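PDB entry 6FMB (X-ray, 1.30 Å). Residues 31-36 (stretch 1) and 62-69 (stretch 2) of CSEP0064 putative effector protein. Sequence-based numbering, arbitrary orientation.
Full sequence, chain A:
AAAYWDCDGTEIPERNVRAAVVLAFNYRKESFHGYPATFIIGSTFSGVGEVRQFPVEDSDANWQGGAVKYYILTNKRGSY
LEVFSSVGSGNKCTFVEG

Stretch 1 31-36: SFHGYP
Stretch 2 (62-69) NWQGGAVK

Two loops can pack without a hydrogen bond between them, and this pair from CSEP0064 is a compact example, burying 313 Å². Neither has regular helix or strand. Stretch 1 is built on a type I' turn from Phe-32 to Tyr-35, closed by Phe-32 N to Tyr-35 O (2.8 Å) and Tyr-35 N to Phe-32 O (3.1 Å). His-33 (phi/psi 53/39) and Gly-34 (94/-3) form its corner, the latter at angles that call for glycine; a cis peptide precedes Pro-36. Stretch 2 runs through Trp-63 (-72/141), Gln-64 (-160/53; p, t) and Gly-65 (125/163); the nearest CA atoms, of His-33 and Gly-65, are 5.2 Å apart.

Trp-63, buried, covers the most surface. Its t rotamer (chi2 97°) brings the broad indole's edge against the turn, Trp-63 CH2 3.3 Å from His-33 O, while Trp-63 NE1 is satisfied by Ala-67 O (3.0 Å). The CA-to-CB bond of Tyr-35 (m, chi2 85°) points toward stretch 2; its ring and Trp-63's six-membered ring have planes at 82°, centroids 5.2 Å apart. Val-68 (t) offers an apolar methyl, CG2, 3.8 Å from Tyr-35 CZ. His-33 (m, chi2 -89°) lays one ring face over the Gln-64 carbonyl, His-33 CE1 to Gln-64 O 3.5 Å; a CB on Gly-65 would crowd its ND1. Phe-32 (t, chi2 77°) completes the contact, Phe-32 CE2 3.5 Å from Trp-63 O.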

# COMPACT_ATOMS: atom_id res chain seq x y z
N SER A 31 -6.81 -12.84 -3.66
CA SER A 31 -6.75 -14.23 -3.15
C SER A 31 -6.15 -14.34 -1.74
O SER A 31 -6.23 -15.42 -1.15
CB SER A 31 -5.96 -15.09 -4.12
OG SER A 31 -4.57 -14.79 -4.06
N PHE A 32 -5.55 -13.27 -1.22
CA PHE A 32 -4.94 -13.30 0.12
C PHE A 32 -5.81 -12.43 1.03
O PHE A 32 -5.64 -11.21 1.10
CB PHE A 32 -3.48 -12.82 0.08
CG PHE A 32 -2.75 -12.98 1.39
CD1 PHE A 32 -2.28 -14.23 1.82
CD2 PHE A 32 -2.52 -11.87 2.20
CE1 PHE A 32 -1.62 -14.36 3.02
CE2 PHE A 32 -1.84 -12.01 3.41
CZ PHE A 32 -1.37 -13.25 3.81
N HIS A 33 -6.79 -13.07 1.66
CA HIS A 33 -7.75 -12.39 2.54
C HIS A 33 -8.41 -11.20 1.82
O HIS A 33 -8.67 -10.18 2.42
CB HIS A 33 -7.04 -11.97 3.85
CG HIS A 33 -6.35 -13.11 4.54
ND1 HIS A 33 -6.99 -13.91 5.46
CD2 HIS A 33 -5.09 -13.60 4.43
CE1 HIS A 33 -6.15 -14.83 5.89
NE2 HIS A 33 -5.00 -14.67 5.28
N GLY A 34 -8.71 -11.39 0.53
CA GLY A 34 -9.41 -10.38 -0.26
C GLY A 34 -8.54 -9.43 -1.07
O GLY A 34 -9.09 -8.61 -1.82
N TYR A 35 -7.21 -9.55 -0.94
CA TYR A 35 -6.26 -8.63 -1.57
C TYR A 35 -5.21 -9.41 -2.35
O TYR A 35 -5.02 -10.61 -2.09
CB TYR A 35 -5.63 -7.74 -0.46
CG TYR A 35 -6.67 -6.80 0.10
CD1 TYR A 35 -7.53 -7.21 1.11
CD2 TYR A 35 -6.88 -5.54 -0.45
CE1 TYR A 35 -8.56 -6.39 1.57
CE2 TYR A 35 -7.89 -4.70 0.02
CZ TYR A 35 -8.72 -5.13 1.01
OH TYR A 35 -9.73 -4.32 1.47
N PRO A 36 -4.50 -8.80 -3.30
CA PRO A 36 -4.56 -7.40 -3.71
C PRO A 36 -5.69 -7.08 -4.69
O PRO A 36 -6.16 -7.96 -5.42
CB PRO A 36 -3.22 -7.23 -4.45
CG PRO A 36 -2.99 -8.58 -5.07
CD PRO A 36 -3.45 -9.54 -4.01
N ASN A 62 2.91 -7.88 9.31
CA ASN A 62 2.32 -7.79 7.99
C ASN A 62 0.82 -8.11 8.04
O ASN A 62 0.38 -8.92 8.84
CB ASN A 62 3.07 -8.70 7.01
CG ASN A 62 4.55 -8.34 6.90
OD1 ASN A 62 5.47 -9.16 7.18
ND2 ASN A 62 4.80 -7.09 6.55
N TRP A 63 0.04 -7.45 7.21
CA TRP A 63 -1.42 -7.61 7.23
C TRP A 63 -1.84 -8.98 6.68
O TRP A 63 -1.29 -9.44 5.68
CB TRP A 63 -2.08 -6.47 6.45
CG TRP A 63 -3.60 -6.47 6.48
CD1 TRP A 63 -4.40 -5.74 7.31
CD2 TRP A 63 -4.48 -7.19 5.61
NE1 TRP A 63 -5.71 -5.97 7.02
CE2 TRP A 63 -5.80 -6.87 5.99
CE3 TRP A 63 -4.28 -8.08 4.55
CZ2 TRP A 63 -6.90 -7.41 5.35
CZ3 TRP A 63 -5.37 -8.61 3.91
CH2 TRP A 63 -6.68 -8.27 4.31
N GLN A 64 -2.85 -9.59 7.30
CA GLN A 64 -3.37 -10.89 6.84
C GLN A 64 -4.78 -11.16 7.37
O GLN A 64 -5.07 -12.22 7.92
CB GLN A 64 -2.40 -12.03 7.15
CG GLN A 64 -1.80 -12.02 8.53
CD GLN A 64 -0.56 -12.90 8.67
OE1 GLN A 64 -0.27 -13.43 9.75
NE2 GLN A 64 0.21 -13.00 7.62
N GLY A 65 -5.64 -10.19 7.12
CA GLY A 65 -7.08 -10.31 7.29
C GLY A 65 -7.66 -9.26 8.18
O GLY A 65 -6.96 -8.60 8.94
N GLY A 66 -8.98 -9.11 8.09
CA GLY A 66 -9.72 -8.19 8.93
C GLY A 66 -9.81 -6.78 8.35
O GLY A 66 -9.68 -6.57 7.15
N ALA A 67 -10.08 -5.82 9.23
CA ALA A 67 -10.20 -4.41 8.88
C ALA A 67 -8.96 -3.90 8.12
O ALA A 67 -7.84 -4.31 8.43
CB ALA A 67 -10.37 -3.60 10.15
N VAL A 68 -9.18 -3.05 7.12
CA VAL A 68 -8.10 -2.32 6.44
C VAL A 68 -8.18 -0.85 6.88
O VAL A 68 -9.19 -0.20 6.69
CB VAL A 68 -8.22 -2.46 4.91
CG1 VAL A 68 -7.25 -1.54 4.16
CG2 VAL A 68 -8.01 -3.90 4.50
N LYS A 69 -7.12 -0.39 7.55
CA LYS A 69 -6.97 0.99 8.04
C LYS A 69 -5.98 1.81 7.21
O LYS A 69 -6.15 3.03 7.08
CB LYS A 69 -6.48 1.00 9.49
CG LYS A 69 -7.52 0.58 10.53
CD LYS A 69 -6.96 0.51 11.95
CE LYS A 69 -6.14 1.74 12.32
NZ LYS A 69 -5.88 1.92 13.79